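PDB 5SUV: holo-[acyl-carrier-protein] synthase from Neisseria meningitidis FAM18, which is a trimeric enzyme of the 4'-phosphopantetheinyl transferase superfamily, with an alpha-beta fold that binds coenzyme A between subunits. Local coordinates for residues R18-K21 against A26-G29; L50-A55 against M111-D116; E58-A63 against P87-G92. All coordinates share one frame; numbering follows the deposited sequence.

Contact 1 of 3, residues R18-K21 against A26-G29; sequences RLNK and AFAG
Phe27 carries its CG opposite its own backbone N, at chi1 177°, whereas Leu19 and Asn20 each turn CG away from their carbonyl carbon. These choices send the Phe27 ring out from helix 25-31 toward helix 13-23, where Leu19 lies across one of its faces and the Asn20 amide reaches its rim. The backbones come close here, with the CA atoms of Asn20 and Phe27 6.0 Å apart. Leu19 CB sits 3.8 Å from the centroid of the Phe27 ring and only 1° off the ring normal, a CH-pi contact placed almost exactly over the middle. One branch of the same leucine extends this cover toward the far end of the ring, bringing CD1 to 3.5 Å from Phe27 CZ. Asn20 behaves differently. Its OD1 stands at the ring edge, close to the ring plane and 3.3 Å from Phe27 CD2, while the amide plane is turned 68° from that of the ring. A carbonyl oxygen beside the polarised C-H rim is electrostatically sensible, although no hydrogen bond links the two segments. Leu50 of helix 46-63 touches Asn20, Phe27 and Ala28, tying both helices to the long central helix. The Phe27 side chain also approaches the sulfur of a bound coenzyme A. Leucine-on-phenylalanine packing thus joins the two consecutive helices 13-23 and 25-31 in the helical part of this alpha-beta fold, beside the sulfur end of the ligand.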
loop_
_atom_site.group_PDB
_atom_site.type_symbol
_atom_site.label_atom_id
_atom_site.label_comp_id
_atom_site.label_asym_id
_atom_site.label_seq_id
_atom_site.Cartn_x
_atom_site.Cartn_y
_atom_site.Cartn_z
ATOM N N ARG A 18 -13.058 -16.044 -12.221
ATOM C CA ARG A 18 -12.536 -17.343 -12.639
ATOM C C ARG A 18 -12.624 -18.352 -11.505
ATOM O O ARG A 18 -13.063 -19.491 -11.703
ATOM C CB ARG A 18 -11.092 -17.215 -13.111
ATOM C CG ARG A 18 -10.922 -16.419 -14.398
ATOM C CD ARG A 18 -9.497 -16.524 -14.959
ATOM N NE ARG A 18 -8.506 -16.871 -13.937
ATOM C CZ ARG A 18 -8.047 -18.102 -13.701
ATOM N NH1 ARG A 18 -8.475 -19.137 -14.414
ATOM N NH2 ARG A 18 -7.149 -18.303 -12.742
ATOM N N LEU A 19 -12.207 -17.946 -10.305
ATOM C CA LEU A 19 -12.226 -18.858 -9.167
ATOM C C LEU A 19 -13.647 -19.289 -8.823
ATOM O O LEU A 19 -13.887 -20.459 -8.503
ATOM C CB LEU A 19 -11.546 -18.205 -7.964
ATOM C CG LEU A 19 -10.031 -18.006 -8.095
ATOM C CD1 LEU A 19 -9.471 -17.128 -6.985
ATOM C CD2 LEU A 19 -9.318 -19.356 -8.091
ATOM N N ASN A 20 -14.604 -18.361 -8.869
ATOM C CA ASN A 20 -15.998 -18.750 -8.684
ATOM C C ASN A 20 -16.437 -19.727 -9.766
ATOM O O ASN A 20 -17.151 -20.699 -9.491
ATOM C CB ASN A 20 -16.899 -17.518 -8.700
ATOM C CG ASN A 20 -16.845 -16.743 -7.412
ATOM O OD1 ASN A 20 -16.501 -17.285 -6.362
ATOM N ND2 ASN A 20 -17.181 -15.459 -7.484
ATOM N N LYS A 21 -16.013 -19.485 -11.007
ATOM C CA LYS A 21 -16.495 -20.295 -12.119
ATOM C C LYS A 21 -15.985 -21.725 -12.026
ATOM O O LYS A 21 -16.734 -22.673 -12.288
ATOM C CB LYS A 21 -16.078 -19.663 -13.447
ATOM C CG LYS A 21 -16.668 -20.360 -14.670
ATOM C CD LYS A 21 -16.316 -19.613 -15.952
ATOM C CE LYS A 21 -16.855 -20.309 -17.182
ATOM N NZ LYS A 21 -16.467 -19.562 -18.416
ATOM N N ALA A 26 -17.904 -23.286 -3.679
ATOM C CA ALA A 26 -16.871 -23.820 -2.794
ATOM C C ALA A 26 -15.721 -22.839 -2.597
ATOM O O ALA A 26 -15.006 -22.912 -1.587
ATOM C CB ALA A 26 -16.337 -25.136 -3.351
ATOM N N PHE A 27 -15.503 -21.932 -3.547
ATOM C CA PHE A 27 -14.486 -20.909 -3.341
ATOM C C PHE A 27 -14.863 -20.019 -2.166
ATOM O O PHE A 27 -14.106 -19.889 -1.200
ATOM C CB PHE A 27 -14.287 -20.088 -4.614
ATOM C CG PHE A 27 -13.307 -18.964 -4.457
ATOM C CD1 PHE A 27 -11.982 -19.217 -4.156
ATOM C CD2 PHE A 27 -13.710 -17.654 -4.620
ATOM C CE1 PHE A 27 -11.082 -18.185 -4.013
ATOM C CE2 PHE A 27 -12.813 -16.617 -4.483
ATOM C CZ PHE A 27 -11.501 -16.879 -4.182
ATOM N N ALA A 28 -16.051 -19.413 -2.217
ATOM C CA ALA A 28 -16.489 -18.576 -1.107
ATOM C C ALA A 28 -16.502 -19.363 0.197
ATOM O O ALA A 28 -16.184 -18.824 1.263
ATOM C CB ALA A 28 -17.871 -18.000 -1.394
ATOM N N GLY A 29 -16.865 -20.645 0.131
ATOM C CA GLY A 29 -16.860 -21.469 1.323
ATOM C C GLY A 29 -15.474 -21.717 1.868
ATOM O O GLY A 29 -15.326 -22.026 3.055
#

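Contact 2 of 3, residues L50-A55 against M111-D116; sequences LAKRFA and MSDEED. With COA (coenzyme A), chain F.
The carboxylate of Asp113 is the flat group that meets Lys52 across this contact. Over one of its faces stands the diphosphate of coenzyme A (chain F), with O1A 3.8 Å from Asp113 OD2. The end of Lys52 comes to that same oxygen from the other side of the carboxylate plane, moderately tilted from it, and its CE lies 3.3 Å from OD2. Asp113 turns its CG between its backbone N and carbonyl carbon (chi1 65°), which directs the carboxylate toward the helix. Lys52 answers with a fully extended chain beyond CG. A salt bridge of 3.5 Å joins Lys52 NZ to Asp113 OD2, but NZ is modelled implausibly close to a phosphate oxygen, so its exact place is doubtful. The same caution applies to the hydrogen bond of 2.9 Å from Lys52 NZ to O3B of the ligand. Nearer the helix, the Met111 thioether packs against the base of Lys52, its SD 3.5 Å from the backbone O of Lys52 and also touching CB. A bend at chi3 (-68°) leaves the Met111 methyl group CE 3.5 Å from O8A of the 3'-phosphate. Ser112 points away from the helix and donates from OG to O2A of the ligand over 3.3 Å, while Ile10 N of the second subunit also bonds to this OG. Lys62 NZ of the second subunit reaches Met111 O, so the strand end is part of a site shared between subunits. The chemistry is that of an anion pocket: the lysine chain, running out to Asp113 beside the phosphates, would probably offset part of their negative charge, though the exact place of its ammonium group is uncertain.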
loop_
_atom_site.group_PDB
_atom_site.type_symbol
_atom_site.label_atom_id
_atom_site.label_comp_id
_atom_site.label_asym_id
_atom_site.label_seq_id
_atom_site.Cartn_x
_atom_site.Cartn_y
_atom_site.Cartn_z
ATOM N N LEU A 50 -16.191 -10.829 -2.214
ATOM C CA LEU A 50 -15.164 -11.865 -2.113
ATOM C C LEU A 50 -13.778 -11.300 -2.375
ATOM O O LEU A 50 -12.810 -11.682 -1.710
ATOM C CB LEU A 50 -15.450 -13.001 -3.093
ATOM C CG LEU A 50 -16.467 -14.068 -2.715
ATOM C CD1 LEU A 50 -16.687 -14.996 -3.894
ATOM C CD2 LEU A 50 -15.987 -14.843 -1.510
ATOM N N ALA A 51 -13.651 -10.402 -3.360
ATOM C CA ALA A 51 -12.340 -9.860 -3.697
ATOM C C ALA A 51 -11.732 -9.113 -2.516
ATOM O O ALA A 51 -10.552 -9.283 -2.205
ATOM C CB ALA A 51 -12.454 -8.938 -4.914
ATOM N N LYS A 52 -12.522 -8.260 -1.861
ATOM C CA LYS A 52 -12.019 -7.484 -0.728
ATOM C C LYS A 52 -11.621 -8.394 0.427
ATOM O O LYS A 52 -10.569 -8.197 1.052
ATOM C CB LYS A 52 -13.078 -6.482 -0.261
ATOM C CG LYS A 52 -13.234 -5.274 -1.198
ATOM C CD LYS A 52 -14.188 -4.229 -0.651
ATOM C CE LYS A 52 -14.301 -3.042 -1.610
ATOM N NZ LYS A 52 -15.339 -2.065 -1.189
ATOM N N ARG A 53 -12.446 -9.393 0.725
ATOM C CA ARG A 53 -12.105 -10.327 1.794
ATOM C C ARG A 53 -10.842 -11.104 1.450
ATOM O O ARG A 53 -9.946 -11.248 2.286
ATOM C CB ARG A 53 -13.278 -11.281 2.064
ATOM C CG ARG A 53 -14.580 -10.616 2.484
ATOM C CD ARG A 53 -14.367 -9.566 3.545
ATOM N NE ARG A 53 -15.598 -9.202 4.257
ATOM C CZ ARG A 53 -16.527 -8.372 3.794
ATOM N NH1 ARG A 53 -16.403 -7.814 2.598
ATOM N NH2 ARG A 53 -17.589 -8.098 4.529
ATOM N N PHE A 54 -10.739 -11.587 0.213
ATOM C CA PHE A 54 -9.558 -12.333 -0.201
ATOM C C PHE A 54 -8.305 -11.476 -0.070
ATOM O O PHE A 54 -7.297 -11.917 0.492
ATOM C CB PHE A 54 -9.750 -12.833 -1.636
ATOM C CG PHE A 54 -8.702 -13.791 -2.103
ATOM C CD1 PHE A 54 -8.582 -15.040 -1.536
ATOM C CD2 PHE A 54 -7.834 -13.441 -3.125
ATOM C CE1 PHE A 54 -7.608 -15.925 -1.960
ATOM C CE2 PHE A 54 -6.860 -14.323 -3.554
ATOM C CZ PHE A 54 -6.759 -15.574 -2.980
ATOM N N ALA A 55 -8.353 -10.232 -0.559
ATOM C CA ALA A 55 -7.171 -9.378 -0.459
ATOM C C ALA A 55 -6.835 -9.074 0.997
ATOM O O ALA A 55 -5.665 -9.089 1.388
ATOM C CB ALA A 55 -7.371 -8.069 -1.221
ATOM N N MET A 111 -8.603 -0.671 2.625
ATOM C CA MET A 111 -8.874 -1.244 1.321
ATOM C C MET A 111 -9.278 -0.154 0.345
ATOM O O MET A 111 -9.808 0.884 0.737
ATOM C CB MET A 111 -9.959 -2.314 1.429
ATOM C CG MET A 111 -9.419 -3.566 2.126
ATOM S SD MET A 111 -10.632 -4.864 2.200
ATOM C CE MET A 111 -11.813 -4.155 3.320
ATOM N N SER A 112 -9.020 -0.421 -0.929
ATOM C CA SER A 112 -9.469 0.449 -2.002
ATOM C C SER A 112 -9.694 -0.394 -3.245
ATOM O O SER A 112 -9.140 -1.485 -3.395
ATOM C CB SER A 112 -8.451 1.564 -2.286
ATOM O OG SER A 112 -8.923 2.454 -3.292
ATOM N N ASP A 113 -10.505 0.127 -4.156
ATOM C CA ASP A 113 -10.692 -0.563 -5.416
ATOM C C ASP A 113 -10.920 0.467 -6.506
ATOM O O ASP A 113 -11.474 1.538 -6.260
ATOM C CB ASP A 113 -11.863 -1.539 -5.352
ATOM C CG ASP A 113 -13.186 -0.845 -5.149
ATOM O OD1 ASP A 113 -13.678 -0.226 -6.112
ATOM O OD2 ASP A 113 -13.743 -0.933 -4.034
ATOM N N GLU A 114 -10.485 0.114 -7.709
ATOM C CA GLU A 114 -10.652 0.955 -8.891
ATOM C C GLU A 114 -10.659 0.039 -10.103
ATOM O O GLU A 114 -9.682 -0.679 -10.345
ATOM C CB GLU A 114 -9.527 1.984 -8.994
ATOM C CG GLU A 114 -9.650 2.963 -10.163
ATOM C CD GLU A 114 -10.616 4.104 -9.893
ATOM O OE1 GLU A 114 -11.664 3.875 -9.261
ATOM O OE2 GLU A 114 -10.311 5.243 -10.319
ATOM N N GLU A 115 -11.761 0.063 -10.854
ATOM C CA GLU A 115 -11.949 -0.790 -12.030
ATOM C C GLU A 115 -11.789 -2.234 -11.577
ATOM O O GLU A 115 -12.532 -2.675 -10.685
ATOM C CB GLU A 115 -10.985 -0.363 -13.140
ATOM C CG GLU A 115 -11.123 1.059 -13.616
ATOM C CD GLU A 115 -10.103 1.381 -14.684
ATOM O OE1 GLU A 115 -9.981 0.589 -15.643
ATOM O OE2 GLU A 115 -9.407 2.411 -14.555
ATOM N N ASP A 116 -10.845 -2.987 -12.126
ATOM C CA ASP A 116 -10.685 -4.400 -11.862
ATOM C C ASP A 116 -9.807 -4.691 -10.656
ATOM O O ASP A 116 -9.716 -5.851 -10.256
ATOM C CB ASP A 116 -10.067 -5.083 -13.086
ATOM C CG ASP A 116 -10.016 -6.588 -12.949
ATOM O OD1 ASP A 116 -11.083 -7.192 -12.734
ATOM O OD2 ASP A 116 -8.914 -7.161 -13.053
HETATM N N1A COA F . -12.550 5.071 7.219
HETATM C C2A COA F . -11.680 4.254 6.612
HETATM N N3A COA F . -11.903 3.501 5.570
HETATM C C4A COA F . -13.215 3.567 5.050
HETATM C C5A COA F . -14.259 4.371 5.596
HETATM C C6A COA F . -13.847 5.111 6.695
HETATM N N6A COA F . -14.715 5.899 7.282
HETATM N N7A COA F . -15.340 4.271 4.950
HETATM C C8A COA F . -15.047 3.407 4.015
HETATM N N9A COA F . -13.777 2.958 4.028
HETATM C C1B COA F . -13.187 2.014 3.157
HETATM C C2B COA F . -14.018 0.633 3.167
HETATM O O2B COA F . -13.220 -0.482 3.311
HETATM C C3B COA F . -14.574 0.693 1.747
HETATM O O3B COA F . -14.716 -0.504 1.168
HETATM P P3B COA F . -15.721 -1.651 2.096
HETATM O O7A COA F . -16.065 -2.401 0.964
HETATM O O8A COA F . -14.747 -2.251 3.025
HETATM O O9A COA F . -16.685 -0.712 2.681
HETATM C C4B COA F . -13.412 1.469 1.086
HETATM O O4B COA F . -13.239 2.548 1.923
HETATM C C5B COA F . -13.746 1.932 -0.291
HETATM O O5B COA F . -12.532 2.454 -0.836
HETATM P P1A COA F . -12.749 3.429 -2.060
HETATM O O1A COA F . -13.490 2.766 -3.159
HETATM O O2A COA F . -11.502 4.219 -2.238
HETATM O O3A COA F . -13.917 4.401 -1.471
HETATM P P2A COA F . -14.417 5.497 -2.421
HETATM O O4A COA F . -13.359 6.166 -3.104
HETATM O O5A COA F . -15.681 5.150 -3.180
HETATM O O6A COA F . -14.926 6.590 -1.300
HETATM C CBP COA F . -14.276 7.708 0.651
HETATM C CCP COA F . -13.830 6.977 -0.567
HETATM C CDP COA F . -14.672 6.701 1.606
HETATM C CEP COA F . -13.125 8.470 1.251
HETATM C CAP COA F . -15.448 8.707 0.393
HETATM O OAP COA F . -15.759 9.423 1.526
HETATM C C9P COA F . -15.151 9.781 -0.673
HETATM O O9P COA F . -14.500 10.762 -0.346
HETATM N N8P COA F . -15.694 9.633 -1.985
HETATM C C7P COA F . -15.449 10.634 -3.082
HETATM C C6P COA F . -15.302 12.053 -2.568
HETATM C C5P COA F . -15.964 13.041 -3.514
HETATM O O5P COA F . -16.637 13.925 -3.102
HETATM N N4P COA F . -15.759 12.926 -4.886
HETATM C C3P COA F . -16.406 13.876 -5.791
HETATM C C2P COA F . -15.549 15.086 -6.057
HETATM S S1P COA F . -16.152 16.573 -5.152
#

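Contact 3 of 3, residues E58-A63 against P87-G92; sequences EAFAKA and PEFFYG. With COA (coenzyme A), chain D.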
loop_
_atom_site.group_PDB
_atom_site.type_symbol
_atom_site.label_atom_id
_atom_site.label_comp_id
_atom_site.label_asym_id
_atom_site.label_seq_id
_atom_site.Cartn_x
_atom_site.Cartn_y
_atom_site.Cartn_z
ATOM N N GLU A 58 -5.324 -12.138 2.700
ATOM C CA GLU A 58 -3.967 -12.398 2.256
ATOM C C GLU A 58 -3.001 -11.359 2.817
ATOM O O GLU A 58 -1.892 -11.708 3.235
ATOM C CB GLU A 58 -3.907 -12.445 0.729
ATOM C CG GLU A 58 -4.595 -13.658 0.139
ATOM C CD GLU A 58 -4.115 -13.990 -1.265
ATOM O OE1 GLU A 58 -3.974 -15.192 -1.584
ATOM O OE2 GLU A 58 -3.881 -13.045 -2.051
ATOM N N ALA A 59 -3.396 -10.078 2.837
ATOM C CA ALA A 59 -2.504 -9.063 3.384
ATOM C C ALA A 59 -2.316 -9.280 4.874
ATOM O O ALA A 59 -1.215 -9.087 5.398
ATOM C CB ALA A 59 -3.032 -7.660 3.121
ATOM N N PHE A 60 -3.380 -9.685 5.578
ATOM C CA PHE A 60 -3.236 -10.025 6.988
ATOM C C PHE A 60 -2.184 -11.114 7.176
ATOM O O PHE A 60 -1.273 -10.993 8.003
ATOM C CB PHE A 60 -4.586 -10.470 7.562
ATOM C CG PHE A 60 -4.519 -10.853 9.028
ATOM C CD1 PHE A 60 -4.094 -12.114 9.408
ATOM C CD2 PHE A 60 -4.868 -9.943 10.006
ATOM C CE1 PHE A 60 -4.027 -12.472 10.751
ATOM C CE2 PHE A 60 -4.801 -10.285 11.349
ATOM C CZ PHE A 60 -4.373 -11.552 11.716
ATOM N N ALA A 61 -2.307 -12.207 6.421
ATOM C CA ALA A 61 -1.418 -13.345 6.618
ATOM C C ALA A 61 0.038 -12.964 6.334
ATOM O O ALA A 61 0.970 -13.485 6.957
ATOM C CB ALA A 61 -1.903 -14.493 5.736
ATOM N N LYS A 62 0.247 -12.008 5.438
ATOM C CA LYS A 62 1.585 -11.501 5.207
ATOM C C LYS A 62 2.050 -10.614 6.354
ATOM O O LYS A 62 3.219 -10.651 6.742
ATOM C CB LYS A 62 1.608 -10.721 3.907
ATOM C CG LYS A 62 1.392 -11.556 2.662
ATOM C CD LYS A 62 1.442 -10.671 1.444
ATOM C CE LYS A 62 1.047 -11.432 0.226
ATOM N NZ LYS A 62 0.904 -10.546 -0.935
ATOM N N ALA A 63 1.160 -9.764 6.862
ATOM C CA ALA A 63 1.544 -8.829 7.909
ATOM C C ALA A 63 1.943 -9.536 9.197
ATOM O O ALA A 63 2.675 -8.962 10.004
ATOM C CB ALA A 63 0.390 -7.864 8.188
ATOM N N PRO A 87 -12.983 -0.343 7.750
ATOM C CA PRO A 87 -12.854 -1.798 7.855
ATOM C C PRO A 87 -11.950 -2.175 9.014
ATOM O O PRO A 87 -11.018 -1.442 9.362
ATOM C CB PRO A 87 -12.228 -2.196 6.516
ATOM C CG PRO A 87 -11.386 -1.012 6.164
ATOM C CD PRO A 87 -12.153 0.197 6.655
ATOM N N GLU A 88 -12.231 -3.341 9.604
ATOM C CA GLU A 88 -11.452 -3.843 10.731
ATOM C C GLU A 88 -11.586 -5.362 10.800
ATOM O O GLU A 88 -12.559 -5.944 10.312
ATOM C CB GLU A 88 -11.897 -3.188 12.047
ATOM C CG GLU A 88 -13.369 -3.355 12.350
ATOM C CD GLU A 88 -13.840 -2.485 13.504
ATOM O OE1 GLU A 88 -13.133 -1.515 13.858
ATOM O OE2 GLU A 88 -14.923 -2.770 14.054
ATOM N N PHE A 89 -10.598 -5.994 11.424
ATOM C CA PHE A 89 -10.549 -7.451 11.525
ATOM C C PHE A 89 -11.264 -7.949 12.769
ATOM O O PHE A 89 -11.234 -7.297 13.817
ATOM C CB PHE A 89 -9.102 -7.943 11.567
ATOM C CG PHE A 89 -8.363 -7.791 10.279
ATOM C CD1 PHE A 89 -8.705 -8.555 9.179
ATOM C CD2 PHE A 89 -7.309 -6.898 10.174
ATOM C CE1 PHE A 89 -8.010 -8.423 7.993
ATOM C CE2 PHE A 89 -6.605 -6.763 8.984
ATOM C CZ PHE A 89 -6.948 -7.526 7.905
ATOM N N PHE A 90 -11.893 -9.117 12.648
ATOM C CA PHE A 90 -12.301 -9.918 13.796
ATOM C C PHE A 90 -11.752 -11.322 13.583
ATOM O O PHE A 90 -11.413 -11.708 12.461
ATOM C CB PHE A 90 -13.827 -9.903 13.989
ATOM C CG PHE A 90 -14.586 -10.701 12.975
ATOM C CD1 PHE A 90 -14.773 -12.061 13.151
ATOM C CD2 PHE A 90 -15.148 -10.087 11.865
ATOM C CE1 PHE A 90 -15.481 -12.797 12.229
ATOM C CE2 PHE A 90 -15.871 -10.823 10.943
ATOM C CZ PHE A 90 -16.026 -12.177 11.120
ATOM N N TYR A 91 -11.584 -12.069 14.676
ATOM C CA TYR A 91 -10.777 -13.273 14.635
ATOM C C TYR A 91 -11.533 -14.457 15.205
ATOM O O TYR A 91 -12.305 -14.324 16.158
ATOM C CB TYR A 91 -9.476 -13.099 15.421
ATOM C CG TYR A 91 -8.741 -11.871 15.032
ATOM C CD1 TYR A 91 -8.223 -11.754 13.761
ATOM C CD2 TYR A 91 -8.557 -10.830 15.923
ATOM C CE1 TYR A 91 -7.546 -10.627 13.377
ATOM C CE2 TYR A 91 -7.853 -9.688 15.542
ATOM C CZ TYR A 91 -7.368 -9.596 14.273
ATOM O OH TYR A 91 -6.670 -8.468 13.877
ATOM N N GLY A 92 -11.285 -15.617 14.605
ATOM C CA GLY A 92 -11.681 -16.875 15.200
ATOM C C GLY A 92 -10.852 -17.088 16.449
ATOM O O GLY A 92 -9.741 -16.574 16.575
HETATM N N1A COA D . 5.010 -13.636 5.263
HETATM C C2A COA D . 4.879 -12.503 4.535
HETATM N N3A COA D . 4.902 -12.401 3.212
HETATM C C4A COA D . 5.088 -13.595 2.546
HETATM C C5A COA D . 5.249 -14.880 3.159
HETATM C C6A COA D . 5.194 -14.802 4.569
HETATM N N6A COA D . 5.346 -15.861 5.272
HETATM N N7A COA D . 5.416 -15.833 2.277
HETATM C C8A COA D . 5.360 -15.172 1.143
HETATM N N9A COA D . 5.159 -13.840 1.259
HETATM C C1B COA D . 5.092 -12.793 0.204
HETATM C C2B COA D . 6.423 -12.854 -0.678
HETATM O O2B COA D . 6.979 -11.614 -0.835
HETATM C C3B COA D . 5.796 -13.397 -2.006
HETATM O O3B COA D . 6.385 -12.958 -3.090
HETATM P P3B COA D . 8.079 -13.397 -3.350
HETATM O O7A COA D . 8.158 -14.712 -2.948
HETATM O O8A COA D . 8.813 -12.437 -2.465
HETATM O O9A COA D . 8.168 -13.172 -4.773
HETATM C C4B COA D . 4.421 -12.718 -1.901
HETATM O O4B COA D . 4.008 -12.979 -0.614
HETATM C C5B COA D . 3.378 -13.219 -2.904
HETATM O O5B COA D . 2.257 -12.432 -2.760
HETATM P P1A COA D . 1.169 -12.605 -3.930
HETATM O O1A COA D . 1.752 -12.319 -5.173
HETATM O O2A COA D . -0.066 -11.938 -3.413
HETATM O O3A COA D . 1.112 -14.265 -3.937
HETATM P P2A COA D . -0.167 -15.066 -3.476
HETATM O O4A COA D . 0.172 -16.402 -3.747
HETATM O O5A COA D . -1.424 -14.382 -3.931
HETATM O O6A COA D . -0.282 -14.973 -1.769
HETATM C CBP COA D . 0.417 -16.017 0.243
HETATM C CCP COA D . 0.790 -15.462 -1.173
HETATM C CDP COA D . 1.504 -15.634 1.185
HETATM C CEP COA D . -0.896 -15.531 0.798
HETATM C CAP COA D . 0.367 -17.490 0.098
HETATM O OAP COA D . 1.631 -17.970 -0.215
HETATM C C9P COA D . -0.087 -18.202 1.335
HETATM O O9P COA D . 0.606 -18.241 2.290
HETATM N N8P COA D . -1.304 -18.847 1.339
HETATM C C7P COA D . -2.182 -18.861 0.203
HETATM C C6P COA D . -2.673 -20.304 0.006
HETATM C C5P COA D . -4.088 -20.237 -0.439
HETATM O O5P COA D . -5.001 -20.498 0.282
HETATM N N4P COA D . -4.331 -19.862 -1.750
HETATM C C3P COA D . -5.716 -19.729 -2.211
HETATM C C2P COA D . -6.473 -21.026 -2.124
HETATM S S1P COA D . -8.177 -20.650 -2.486
#
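Phe60 and Phe89 mark the nearest approach of the two backbones, their CA atoms 9.0 Å apart, a gap filled by aromatic side chains. Residues 58-63 form the last turns of helix 46-63, and regular helical bonds join Lys62 N to Glu58 O and Ala63 N to Ala59 O. Residues 87-91 are an extended strand paired with strand 77-81, and Gly92 follows as the N-cap of helix 93-102. Phe89 points at the helix, and Tyr91 brings the end of its ring there. With its CG placed opposite the backbone N (chi1 180°), Phe60 reaches across and drives its edge into the face of Phe89, with CD2 over the ring centre. The two centroids are 5.0 Å apart and the planes 68° from each other, a T-shaped pair. Farther along the rim, Phe60 CE2 comes 3.4 Å from Tyr91 CE1, and here the planes meet obliquely at 47°; the OH of Tyr91 lies 3.6 Å from the same CE2. Leu95 and Leu99 of helix 93-102, together with Ile77 and Val107, pack round Phe60 and extend the apolar cluster. On another side of the helix, Lys62 sends an extended chain past the adenine of coenzyme A (chain D) and donates from NZ to O5B and to O2A, each at 3.0 Å. Thr8 O of the same chain and Met111 O of the third subunit also accept from this NZ. The one helical end therefore serves two environments: apolar and edge-to-face ring packing joins it to the strand, while an ammonium group with four oxygen acceptors, more than its three N-H, so that at least one bond is shared, probably steadies it at the subunit boundary.

The centres of the contacts lie at different depths, contact 1 about 16 Å from the chain centre, contact 2 about 10 Å and contact 3 about 5 Å, yet it is contact 2 that is buried, while contacts 1 and 3 are partly so. Helix 46-63 supplies a segment to contacts 2 and 3 and also borders contact 1. Met111 of contact 2 touches Pro87 of contact 3. Apolar packing dominates contact 1, and an aromatic cluster contact 3, whereas contact 2 mixes methionine packing with charged groups around the ligand phosphates. The chain D coenzyme A lies by contacts 1 and 3, the chain F molecule by contact 2 and by Pro87 of contact 3, each at a boundary with a different neighbouring subunit.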